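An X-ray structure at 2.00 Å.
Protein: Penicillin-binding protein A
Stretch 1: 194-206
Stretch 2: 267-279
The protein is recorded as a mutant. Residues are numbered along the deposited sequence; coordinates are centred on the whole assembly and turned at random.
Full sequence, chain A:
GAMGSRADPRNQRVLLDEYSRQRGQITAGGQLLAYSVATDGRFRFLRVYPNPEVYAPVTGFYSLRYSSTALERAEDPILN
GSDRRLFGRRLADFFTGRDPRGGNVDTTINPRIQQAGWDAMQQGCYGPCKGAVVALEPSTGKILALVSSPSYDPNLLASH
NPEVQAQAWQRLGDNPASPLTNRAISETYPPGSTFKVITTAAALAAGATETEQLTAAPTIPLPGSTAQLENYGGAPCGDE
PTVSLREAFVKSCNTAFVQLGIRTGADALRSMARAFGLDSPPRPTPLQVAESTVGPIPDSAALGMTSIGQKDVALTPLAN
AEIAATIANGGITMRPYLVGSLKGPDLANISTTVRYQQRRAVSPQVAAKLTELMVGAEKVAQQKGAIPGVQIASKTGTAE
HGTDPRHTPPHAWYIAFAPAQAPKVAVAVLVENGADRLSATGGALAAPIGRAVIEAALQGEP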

ATOM      1  N   THR A 194     -12.599  -0.489   5.474  1.00 34.16           N
ATOM      2  CA  THR A 194     -11.686  -1.623   5.236  1.00 33.41           C
ATOM      3  C   THR A 194     -11.256  -2.286   6.557  1.00 33.21           C
ATOM      4  O   THR A 194     -10.938  -3.483   6.596  1.00 32.08           O
ATOM      5  N   PHE A 195     -11.257  -1.495   7.634  1.00 32.92           N
ATOM      6  CA  PHE A 195     -10.840  -1.967   8.956  1.00 33.07           C
ATOM      7  C   PHE A 195     -11.809  -2.962   9.588  1.00 33.45           C
ATOM      8  O   PHE A 195     -11.442  -3.678  10.519  1.00 33.57           O
ATOM      9  N   LYS A 196     -13.031  -3.036   9.061  1.00 33.64           N
ATOM     10  CA  LYS A 196     -13.987  -4.066   9.486  1.00 33.92           C
ATOM     11  C   LYS A 196     -13.430  -5.474   9.243  1.00 33.49           C
ATOM     12  O   LYS A 196     -13.907  -6.447   9.813  1.00 34.08           O
ATOM     13  N   VAL A 197     -12.410  -5.581   8.398  1.00 32.70           N
ATOM     14  CA  VAL A 197     -11.694  -6.844   8.245  1.00 32.38           C
ATOM     15  C   VAL A 197     -11.009  -7.205   9.574  1.00 32.54           C
ATOM     16  O   VAL A 197     -11.044  -8.355  10.008  1.00 32.34           O
ATOM     17  N   ILE A 198     -10.400  -6.216  10.224  1.00 32.41           N
ATOM     18  CA  ILE A 198      -9.715  -6.455  11.492  1.00 32.55           C
ATOM     19  C   ILE A 198     -10.720  -6.692  12.615  1.00 33.27           C
ATOM     20  O   ILE A 198     -10.550  -7.610  13.429  1.00 34.10           O
ATOM     21  N   THR A 199     -11.777  -5.881  12.648  1.00 33.20           N
ATOM     22  CA  THR A 199     -12.822  -6.033  13.653  1.00 33.70           C
ATOM     23  C   THR A 199     -13.422  -7.439  13.555  1.00 33.74           C
ATOM     24  O   THR A 199     -13.621  -8.106  14.576  1.00 34.79           O
ATOM     25  N   THR A 200     -13.699  -7.883  12.332  1.00 32.70           N
ATOM     26  CA  THR A 200     -14.261  -9.218  12.093  1.00 32.83           C
ATOM     27  C   THR A 200     -13.294 -10.321  12.525  1.00 32.99           C
ATOM     28  O   THR A 200     -13.709 -11.278  13.186  1.00 33.70           O
ATOM     29  N   ALA A 201     -12.020 -10.181  12.144  1.00 32.26           N
ATOM     30  CA  ALA A 201     -10.968 -11.114  12.536  1.00 32.50           C
ATOM     31  C   ALA A 201     -10.884 -11.248  14.063  1.00 33.29           C
ATOM     32  O   ALA A 201     -10.811 -12.357  14.593  1.00 33.23           O
ATOM     33  N   ALA A 202     -10.904 -10.113  14.763  1.00 33.55           N
ATOM     34  CA  ALA A 202     -10.868 -10.123  16.232  1.00 34.40           C
ATOM     35  C   ALA A 202     -12.079 -10.831  16.834  1.00 35.34           C
ATOM     36  O   ALA A 202     -11.935 -11.610  17.797  1.00 36.06           O
ATOM     37  N   ALA A 203     -13.268 -10.561  16.288  1.00 34.85           N
ATOM     38  CA  ALA A 203     -14.478 -11.230  16.763  1.00 35.68           C
ATOM     39  C   ALA A 203     -14.440 -12.730  16.495  1.00 36.25           C
ATOM     40  O   ALA A 203     -14.767 -13.537  17.386  1.00 36.57           O
ATOM     41  N   LEU A 204     -14.048 -13.108  15.279  1.00 35.98           N
ATOM     42  CA  LEU A 204     -13.938 -14.536  14.912  1.00 36.82           C
ATOM     43  C   LEU A 204     -12.959 -15.330  15.793  1.00 37.87           C
ATOM     44  O   LEU A 204     -13.272 -16.447  16.227  1.00 38.07           O
ATOM     45  N   ALA A 205     -11.790 -14.743  16.071  1.00 38.09           N
ATOM     46  CA  ALA A 205     -10.804 -15.345  16.980  1.00 39.08           C
ATOM     47  C   ALA A 205     -11.308 -15.449  18.426  1.00 40.17           C
ATOM     48  O   ALA A 205     -10.912 -16.353  19.167  1.00 40.82           O
ATOM     49  N   ALA A 206     -12.183 -14.523  18.822  1.00 40.12           N
ATOM     50  CA  ALA A 206     -12.772 -14.551  20.150  1.00 41.21           C
ATOM     51  C   ALA A 206     -13.958 -15.519  20.203  1.00 41.98           C
ATOM     52  O   ALA A 206     -14.524 -15.745  21.267  1.00 42.62           O
ATOM     53  N   ASP A 267      -9.144  -4.494  24.122  1.00 44.42           N
ATOM     54  CA  ASP A 267      -7.953  -5.362  24.235  1.00 44.85           C
ATOM     55  C   ASP A 267      -7.836  -6.302  23.035  1.00 43.44           C
ATOM     56  O   ASP A 267      -6.763  -6.431  22.441  1.00 42.67           O
ATOM     57  N   ALA A 268      -8.943  -6.960  22.693  1.00 42.96           N
ATOM     58  CA  ALA A 268      -8.980  -7.892  21.563  1.00 42.17           C
ATOM     59  C   ALA A 268      -8.718  -7.203  20.226  1.00 41.19           C
ATOM     60  O   ALA A 268      -8.050  -7.760  19.355  1.00 40.72           O
ATOM     61  N   LEU A 269      -9.226  -5.981  20.068  1.00 41.06           N
ATOM     62  CA  LEU A 269      -9.034  -5.240  18.815  1.00 40.44           C
ATOM     63  C   LEU A 269      -7.570  -4.808  18.657  1.00 39.97           C
ATOM     64  O   LEU A 269      -6.982  -4.971  17.586  1.00 38.81           O
ATOM     65  N   ARG A 270      -6.988  -4.290  19.743  1.00 40.55           N
ATOM     66  CA  ARG A 270      -5.561  -3.940  19.825  1.00 40.94           C
ATOM     67  C   ARG A 270      -4.657  -5.123  19.494  1.00 40.07           C
ATOM     68  O   ARG A 270      -3.645  -4.968  18.802  1.00 39.84           O
ATOM     69  N   SER A 271      -5.012  -6.285  20.037  1.00 40.00           N
ATOM     70  CA  SER A 271      -4.273  -7.520  19.835  1.00 40.00           C
ATOM     71  C   SER A 271      -4.334  -7.986  18.389  1.00 38.86           C
ATOM     72  O   SER A 271      -3.319  -8.407  17.828  1.00 38.67           O
ATOM     73  N   MET A 272      -5.517  -7.909  17.783  1.00 37.96           N
ATOM     74  CA  MET A 272      -5.666  -8.304  16.375  1.00 37.12           C
ATOM     75  C   MET A 272      -4.977  -7.317  15.436  1.00 36.92           C
ATOM     76  O   MET A 272      -4.317  -7.723  14.478  1.00 36.57           O
ATOM     77  N   ALA A 273      -5.142  -6.022  15.710  1.00 37.49           N
ATOM     78  CA  ALA A 273      -4.421  -4.970  14.984  1.00 37.10           C
ATOM     79  C   ALA A 273      -2.915  -5.250  14.992  1.00 37.58           C
ATOM     80  O   ALA A 273      -2.268  -5.187  13.961  1.00 36.45           O
ATOM     81  N   ARG A 274      -2.375  -5.579  16.165  1.00 39.21           N
ATOM     82  CA  ARG A 274      -0.959  -5.908  16.319  1.00 40.39           C
ATOM     83  C   ARG A 274      -0.577  -7.169  15.535  1.00 39.68           C
ATOM     84  O   ARG A 274       0.463  -7.205  14.867  1.00 38.82           O
ATOM     85  N   ALA A 275      -1.426  -8.191  15.607  1.00 39.01           N
ATOM     86  CA  ALA A 275      -1.196  -9.435  14.875  1.00 38.79           C
ATOM     87  C   ALA A 275      -1.073  -9.165  13.367  1.00 38.19           C
ATOM     88  O   ALA A 275      -0.366  -9.873  12.655  1.00 37.56           O
ATOM     89  N   PHE A 276      -1.766  -8.128  12.901  1.00 37.72           N
ATOM     90  CA  PHE A 276      -1.760  -7.763  11.496  1.00 37.51           C
ATOM     91  C   PHE A 276      -0.764  -6.665  11.175  1.00 38.07           C
ATOM     92  O   PHE A 276      -0.838  -6.063  10.104  1.00 38.54           O
ATOM     93  N   GLY A 277       0.149  -6.400  12.109  1.00 38.86           N
ATOM     94  CA  GLY A 277       1.276  -5.509  11.876  1.00 38.97           C
ATOM     95  C   GLY A 277       1.124  -4.061  12.300  1.00 39.06           C
ATOM     96  O   GLY A 277       2.042  -3.265  12.103  1.00 39.60           O
ATOM     97  N   LEU A 278      -0.023  -3.691  12.859  1.00 38.58           N
ATOM     98  CA  LEU A 278      -0.179  -2.330  13.362  1.00 38.25           C
ATOM     99  C   LEU A 278       0.553  -2.199  14.694  1.00 39.05           C
ATOM    100  O   LEU A 278       0.698  -3.184  15.421  1.00 38.98           O
ATOM    101  N   ASP A 279       1.010  -0.987  15.001  1.00 38.84           N
ATOM    102  CA  ASP A 279       1.653  -0.698  16.279  1.00 39.83           C
ATOM    103  C   ASP A 279       2.939  -1.506  16.501  1.00 40.14           C
ATOM    104  O   ASP A 279       3.392  -1.701  17.634  1.00 40.75           O
TER

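The helices of the two stretches cross at 113°, their axes 8.9 Å apart at closest approach, and no hydrogen bond joins them: the contact is apolar packing. Phe195 (chi1 t) leaves its backbone sideways, yet its ring reaches the other stretch, with CE1 3.7 Å from Leu278 CD2 (Leu278 m, p) and the methyl of Ala273 at its edge.

Ile198 (m, m) also starts sideways and bends inward. Its CD1 lies over one face of the Phe276 ring (chi1 m), 3.5 Å from Phe276 CD2, a CH-pi contact, while Ile198 CG2 sits 4.0 Å from Met272 CG and 4.1 Å from CD1 of Leu269 (t, p). Thr199 points away, but its CA still meets Leu269 CD1 at 3.8 Å; its hydroxyl is satisfied elsewhere in the structure. Thr200, also facing away, returns its OG1 to Lys196 O at 2.5 Å, spending its polarity within its own helix.

Then come the alanines. Ala201, Ala202 and Ala205 point toward the partner and, with Ile198, form the hole that receives Met272 (t, p, p). Ala201 CB touches Met272 CG at 3.8 Å, Ala202 CB touches Met272 CB at 3.7 Å, and Ala205 CB meets Met272 CE at 3.8 Å. Small residues lie where the backbones come close, CA atoms of Ala202 and Met272 being 5.5 Å apart, with one long side chain set into the hole between them.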

ATOM      1  CB  THR A 194     -10.411  -1.247   4.417  1.00 33.00           C
ATOM      2  OG1 THR A 194      -9.721  -0.154   5.032  1.00 33.92           O
ATOM      3  CG2 THR A 194     -10.744  -0.915   2.950  1.00 32.99           C
ATOM      4  CB  PHE A 195     -10.594  -0.796   9.915  1.00 32.90           C
ATOM      5  CG  PHE A 195      -9.612  -1.118  11.009  1.00 33.42           C
ATOM      6  CD1 PHE A 195      -8.286  -1.411  10.703  1.00 32.20           C
ATOM      7  CD2 PHE A 195     -10.014  -1.170  12.335  1.00 32.44           C
ATOM      8  CE1 PHE A 195      -7.382  -1.720  11.704  1.00 34.20           C
ATOM      9  CE2 PHE A 195      -9.104  -1.486  13.339  1.00 32.92           C
ATOM     10  CZ  PHE A 195      -7.786  -1.752  13.014  1.00 33.23           C
ATOM     11  CB  LYS A 196     -15.336  -3.880   8.792  1.00 34.10           C
ATOM     12  CG  LYS A 196     -15.978  -2.531   9.046  1.00 35.26           C
ATOM     13  CD  LYS A 196     -17.194  -2.316   8.147  1.00 37.93           C
ATOM     14  CE  LYS A 196     -17.869  -0.988   8.436  1.00 38.89           C
ATOM     15  NZ  LYS A 196     -18.819  -0.619   7.342  1.00 42.02           N
ATOM     16  CB  VAL A 197     -10.655  -6.776   7.099  1.00 32.52           C
ATOM     17  CG1 VAL A 197      -9.765  -8.011   7.101  1.00 32.70           C
ATOM     18  CG2 VAL A 197     -11.360  -6.620   5.737  1.00 30.01           C
ATOM     19  CB  ILE A 198      -8.736  -5.295  11.839  1.00 32.82           C
ATOM     20  CG1 ILE A 198      -7.680  -5.120  10.735  1.00 32.69           C
ATOM     21  CG2 ILE A 198      -8.077  -5.506  13.197  1.00 32.41           C
ATOM     22  CD1 ILE A 198      -6.975  -6.405  10.284  1.00 33.25           C
ATOM     23  CB  THR A 199     -13.926  -4.958  13.495  1.00 33.93           C
ATOM     24  OG1 THR A 199     -13.334  -3.653  13.512  1.00 34.27           O
ATOM     25  CG2 THR A 199     -14.999  -5.074  14.611  1.00 35.06           C
ATOM     26  CB  THR A 200     -14.654  -9.410  10.610  1.00 32.56           C
ATOM     27  OG1 THR A 200     -15.530  -8.346  10.218  1.00 32.04           O
ATOM     28  CG2 THR A 200     -15.339 -10.760  10.376  1.00 31.18           C
ATOM     29  CB  ALA A 201      -9.612 -10.659  11.968  1.00 31.92           C
ATOM     30  CB  ALA A 202     -10.739  -8.719  16.782  1.00 34.28           C
ATOM     31  CB  ALA A 203     -15.724 -10.611  16.147  1.00 35.64           C
ATOM     32  CB  LEU A 204     -13.586 -14.708  13.426  1.00 36.64           C
ATOM     33  CG  LEU A 204     -14.620 -14.334  12.359  1.00 35.42           C
ATOM     34  CD1 LEU A 204     -14.007 -14.485  10.960  1.00 36.00           C
ATOM     35  CD2 LEU A 204     -15.890 -15.186  12.484  1.00 36.64           C
ATOM     36  CB  ALA A 205      -9.473 -14.564  16.923  1.00 38.97           C
ATOM     37  CB  ALA A 206     -13.193 -13.142  20.590  1.00 41.14           C
ATOM     38  CB  ASP A 267      -7.984  -6.192  25.517  1.00 46.24           C
ATOM     39  CG  ASP A 267      -7.731  -5.363  26.779  1.00 49.76           C
ATOM     40  OD1 ASP A 267      -7.135  -4.261  26.695  1.00 52.65           O
ATOM     41  OD2 ASP A 267      -8.125  -5.837  27.866  1.00 53.46           O
ATOM     42  CB  ALA A 268     -10.304  -8.656  21.537  1.00 42.08           C
ATOM     43  CB  LEU A 269     -10.020  -4.060  18.710  1.00 40.16           C
ATOM     44  CG  LEU A 269     -10.288  -3.409  17.344  1.00 40.85           C
ATOM     45  CD1 LEU A 269     -10.584  -4.415  16.217  1.00 39.62           C
ATOM     46  CD2 LEU A 269     -11.431  -2.427  17.475  1.00 41.03           C
ATOM     47  CB  ARG A 270      -5.200  -3.474  21.250  1.00 42.01           C
ATOM     48  CG  ARG A 270      -5.812  -2.148  21.691  1.00 43.57           C
ATOM     49  CD  ARG A 270      -5.221  -1.651  23.040  1.00 44.51           C
ATOM     50  NE  ARG A 270      -5.955  -0.486  23.543  1.00 46.86           N
ATOM     51  CZ  ARG A 270      -6.728  -0.470  24.631  1.00 48.94           C
ATOM     52  NH1 ARG A 270      -7.363   0.651  24.974  1.00 48.75           N
ATOM     53  NH2 ARG A 270      -6.866  -1.557  25.388  1.00 49.29           N
ATOM     54  CB  SER A 271      -4.809  -8.618  20.757  1.00 41.48           C
ATOM     55  OG  SER A 271      -4.174  -9.864  20.475  1.00 43.23           O
ATOM     56  CB  MET A 272      -7.134  -8.509  15.983  1.00 36.54           C
ATOM     57  CG  MET A 272      -7.302  -9.158  14.600  1.00 35.71           C
ATOM     58  SD  MET A 272      -6.449 -10.751  14.455  1.00 36.27           S
ATOM     59  CE  MET A 272      -7.345 -11.740  15.642  1.00 34.73           C
ATOM     60  CB  ALA A 273      -4.723  -3.598  15.599  1.00 37.66           C
ATOM     61  CB  ARG A 274      -0.604  -6.079  17.798  1.00 42.13           C
ATOM     62  CG  ARG A 274       0.873  -5.892  18.107  1.00 46.66           C
ATOM     63  CD  ARG A 274       1.211  -4.417  18.377  1.00 53.89           C
ATOM     64  NE  ARG A 274       0.842  -3.967  19.731  1.00 58.41           N
ATOM     65  CZ  ARG A 274      -0.314  -3.387  20.058  1.00 60.52           C
ATOM     66  NH1 ARG A 274      -1.267  -3.178  19.145  1.00 62.29           N
ATOM     67  NH2 ARG A 274      -0.529  -3.018  21.309  1.00 63.02           N
ATOM     68  CB  ALA A 275      -2.316 -10.424  15.149  1.00 38.75           C
ATOM     69  CB  PHE A 276      -3.153  -7.343  11.043  1.00 36.58           C
ATOM     70  CG  PHE A 276      -3.999  -8.478  10.576  1.00 36.01           C
ATOM     71  CD1 PHE A 276      -3.857  -8.979   9.278  1.00 34.42           C
ATOM     72  CD2 PHE A 276      -4.932  -9.055  11.420  1.00 33.60           C
ATOM     73  CE1 PHE A 276      -4.670 -10.035   8.823  1.00 35.10           C
ATOM     74  CE2 PHE A 276      -5.754 -10.119  10.980  1.00 34.53           C
ATOM     75  CZ  PHE A 276      -5.613 -10.608   9.687  1.00 34.49           C
ATOM     76  CB  LEU A 278      -1.652  -1.974  13.536  1.00 38.23           C
ATOM     77  CG  LEU A 278      -2.421  -1.471  12.307  1.00 38.09           C
ATOM     78  CD1 LEU A 278      -2.391  -2.482  11.161  1.00 37.61           C
ATOM     79  CD2 LEU A 278      -3.853  -1.159  12.728  1.00 38.40           C
ATOM     80  CB  ASP A 279       0.641  -0.826  17.428  1.00 40.47           C
ATOM     81  CG  ASP A 279      -0.453   0.213  17.329  1.00 40.77           C
ATOM     82  OD1 ASP A 279      -0.148   1.404  17.536  1.00 42.94           O
ATOM     83  OD2 ASP A 279      -1.600  -0.145  16.997  1.00 43.04           O
TER